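Local coordinates for ornithine carbamoyltransferase (PDB 3TPF) that catalyses the transfer of the carbamoyl group from carbamoyl phosphate to L-ornithine, giving L-citrulline and phosphate in arginine biosynthesis, at the interface of chains A and B. Coordinates in Å, arbitrary orientation; residue numbers count along the deposited sequence, not the author numbering. Chains: chain A/B, Ornithine carbamoyltransferase.

The interface of chains A and B. Residues chain A 66-68, 72; chain B 48, 51-52, 55, 67.
B:Arg51, on helix 48-60 of one subunit, reaches across to strand 64-68 of the next and donates a hydrogen bond from its terminal NH1 to the backbone carbonyl O of A:Phe67 (2.6 Å). The bond is bent, 133° at the hydrogen, and the oxygen lies somewhat out of the guanidinium plane. The same NH1 forms a salt bridge with carboxylate OD2 of A:Asp72 at 3.3 Å; OD2 sits at the guanidinium edge, but the carboxylate plane is turned nearly perpendicular. A:Asp72 is poorly ordered, so all its contacts are less certain. Within chain B, the NE and NH2 of B:Arg51 both bond one carboxylate oxygen, OE1 of B:Glu55, each at 2.8 Å. This side-on grip, almost in the guanidinium plane, fixes the rotation of the group and leaves NH1 directed at chain A. Carboxylates of both subunits thus meet different edges of the guanidinium.

Apolar groups flank its two faces, each toward the rim: methyl CD2 of A:Leu68 on one, CD2 of B:Phe67 on the other. The B:Phe67 ring in turn carries CD of B:Arg51 above its centre and meets the A:Asp72 carboxylate tip to tip, OD1 lying 3.7 Å from CE2 at the ring edge. The second methyl of A:Leu68, CD1, packs against CE of selenomethionine B:Met52 (3.5 Å), whose chain bends at chi2 and chi3 (96° and 39°) and crosses the leucine at about a right angle. A:Leu66 and B:Glu55 slide past each other in opposite directions, CG of the leucine 4.0 Å from OE2, while its CD2 also faces the selenium of B:Met52.

At the start of the helix, hydroxyl OG1 of B:Thr48 hydrogen-bonds the backbone O of A:Asp72 (2.6 Å). B:Thr48 and B:Arg51 belong to the Ser-Thr-Arg-Thr-Arg carbamoyl phosphate-binding motif of the transcarbamoylases. The patch joins neighbouring carbamoyl phosphate-binding domains in the trimer, two of which form the hexamer, and may tie this substrate-binding motif to the adjoining subunit.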
loop_
_atom_site.group_PDB
_atom_site.type_symbol
_atom_site.label_atom_id
_atom_site.label_comp_id
_atom_site.label_asym_id
_atom_site.label_seq_id
_atom_site.Cartn_x
_atom_site.Cartn_y
_atom_site.Cartn_z
ATOM N N LEU A 66 7.052 1.155 -5.211
ATOM C CA LEU A 66 6.238 2.012 -4.406
ATOM C C LEU A 66 4.960 2.153 -5.072
ATOM O O LEU A 66 4.869 2.626 -6.171
ATOM C CB LEU A 66 6.846 3.391 -4.263
ATOM C CG LEU A 66 8.072 3.550 -3.364
ATOM C CD1 LEU A 66 9.316 3.287 -4.155
ATOM C CD2 LEU A 66 8.156 4.937 -2.813
ATOM N N PHE A 67 3.938 1.793 -4.383
ATOM C CA PHE A 67 2.602 1.836 -4.910
ATOM C C PHE A 67 2.013 3.140 -4.507
ATOM O O PHE A 67 1.738 3.330 -3.332
ATOM C CB PHE A 67 1.788 0.711 -4.276
ATOM C CG PHE A 67 0.374 0.674 -4.703
ATOM C CD1 PHE A 67 0.028 0.818 -6.012
ATOM C CD2 PHE A 67 -0.614 0.435 -3.801
ATOM C CE1 PHE A 67 -1.293 0.765 -6.397
ATOM C CE2 PHE A 67 -1.943 0.382 -4.193
ATOM C CZ PHE A 67 -2.277 0.554 -5.478
ATOM N N LEU A 68 1.811 4.055 -5.439
ATOM C CA LEU A 68 1.054 5.276 -5.095
ATOM C C LEU A 68 -0.318 5.167 -5.725
ATOM O O LEU A 68 -0.440 5.211 -6.921
ATOM C CB LEU A 68 1.786 6.540 -5.552
ATOM C CG LEU A 68 3.312 6.414 -5.368
ATOM C CD1 LEU A 68 4.076 7.545 -6.012
ATOM C CD2 LEU A 68 3.717 6.285 -3.907
ATOM N N ASP A 72 -4.136 8.144 -2.862
ATOM C CA ASP A 72 -2.788 8.659 -2.428
ATOM C C ASP A 72 -2.310 9.831 -3.268
ATOM O O ASP A 72 -1.807 10.846 -2.758
ATOM C CB ASP A 72 -1.676 7.610 -2.592
ATOM C CG ASP A 72 -1.892 6.353 -1.765
ATOM O OD1 ASP A 72 -2.755 6.357 -0.848
ATOM O OD2 ASP A 72 -1.141 5.366 -2.040
ATOM N N THR B 48 1.686 12.235 -0.389
ATOM C CA THR B 48 2.543 11.412 -1.203
ATOM C C THR B 48 4.009 11.868 -1.033
ATOM O O THR B 48 4.914 11.054 -0.804
ATOM C CB THR B 48 2.096 11.400 -2.707
ATOM O OG1 THR B 48 0.746 10.885 -2.848
ATOM C CG2 THR B 48 2.983 10.554 -3.540
ATOM N N ARG B 51 5.380 10.448 2.325
ATOM C CA ARG B 51 5.442 9.040 2.234
ATOM C C ARG B 51 6.685 8.564 1.447
ATOM O O ARG B 51 7.359 7.654 1.842
ATOM C CB ARG B 51 4.233 8.540 1.524
ATOM C CG ARG B 51 4.026 7.049 1.666
ATOM C CD ARG B 51 3.272 6.477 0.477
ATOM N NE ARG B 51 3.797 5.182 0.131
ATOM C CZ ARG B 51 3.152 4.333 -0.621
ATOM N NH1 ARG B 51 1.956 4.680 -1.090
ATOM N NH2 ARG B 51 3.716 3.137 -0.927
HETATM N N MSE B 52 6.953 9.187 0.323
HETATM C CA MSE B 52 8.097 8.853 -0.470
HETATM C C MSE B 52 9.381 8.961 0.352
HETATM O O MSE B 52 10.228 8.046 0.373
HETATM C CB MSE B 52 8.140 9.898 -1.602
HETATM C CG MSE B 52 8.914 9.529 -2.869
HETATM SE SE MSE B 52 7.653 8.836 -4.208
HETATM C CE MSE B 52 5.976 9.879 -4.163
ATOM N N GLU B 55 9.399 6.228 3.105
ATOM C CA GLU B 55 9.454 4.914 2.592
ATOM C C GLU B 55 10.874 4.641 2.054
ATOM O O GLU B 55 11.456 3.574 2.266
ATOM C CB GLU B 55 8.375 4.676 1.570
ATOM C CG GLU B 55 8.305 3.207 1.176
ATOM C CD GLU B 55 6.980 2.745 0.542
ATOM O OE1 GLU B 55 5.936 3.537 0.666
ATOM O OE2 GLU B 55 7.012 1.564 -0.018
ATOM N N PHE B 67 2.876 0.901 5.105
ATOM C CA PHE B 67 2.003 2.037 4.852
ATOM C C PHE B 67 0.675 1.668 5.404
ATOM O O PHE B 67 0.013 0.864 4.838
ATOM C CB PHE B 67 1.907 2.277 3.326
ATOM C CG PHE B 67 0.991 3.398 2.923
ATOM C CD1 PHE B 67 1.022 4.619 3.565
ATOM C CD2 PHE B 67 0.153 3.269 1.874
ATOM C CE1 PHE B 67 0.182 5.667 3.182
ATOM C CE2 PHE B 67 -0.670 4.305 1.497
ATOM C CZ PHE B 67 -0.646 5.508 2.144
#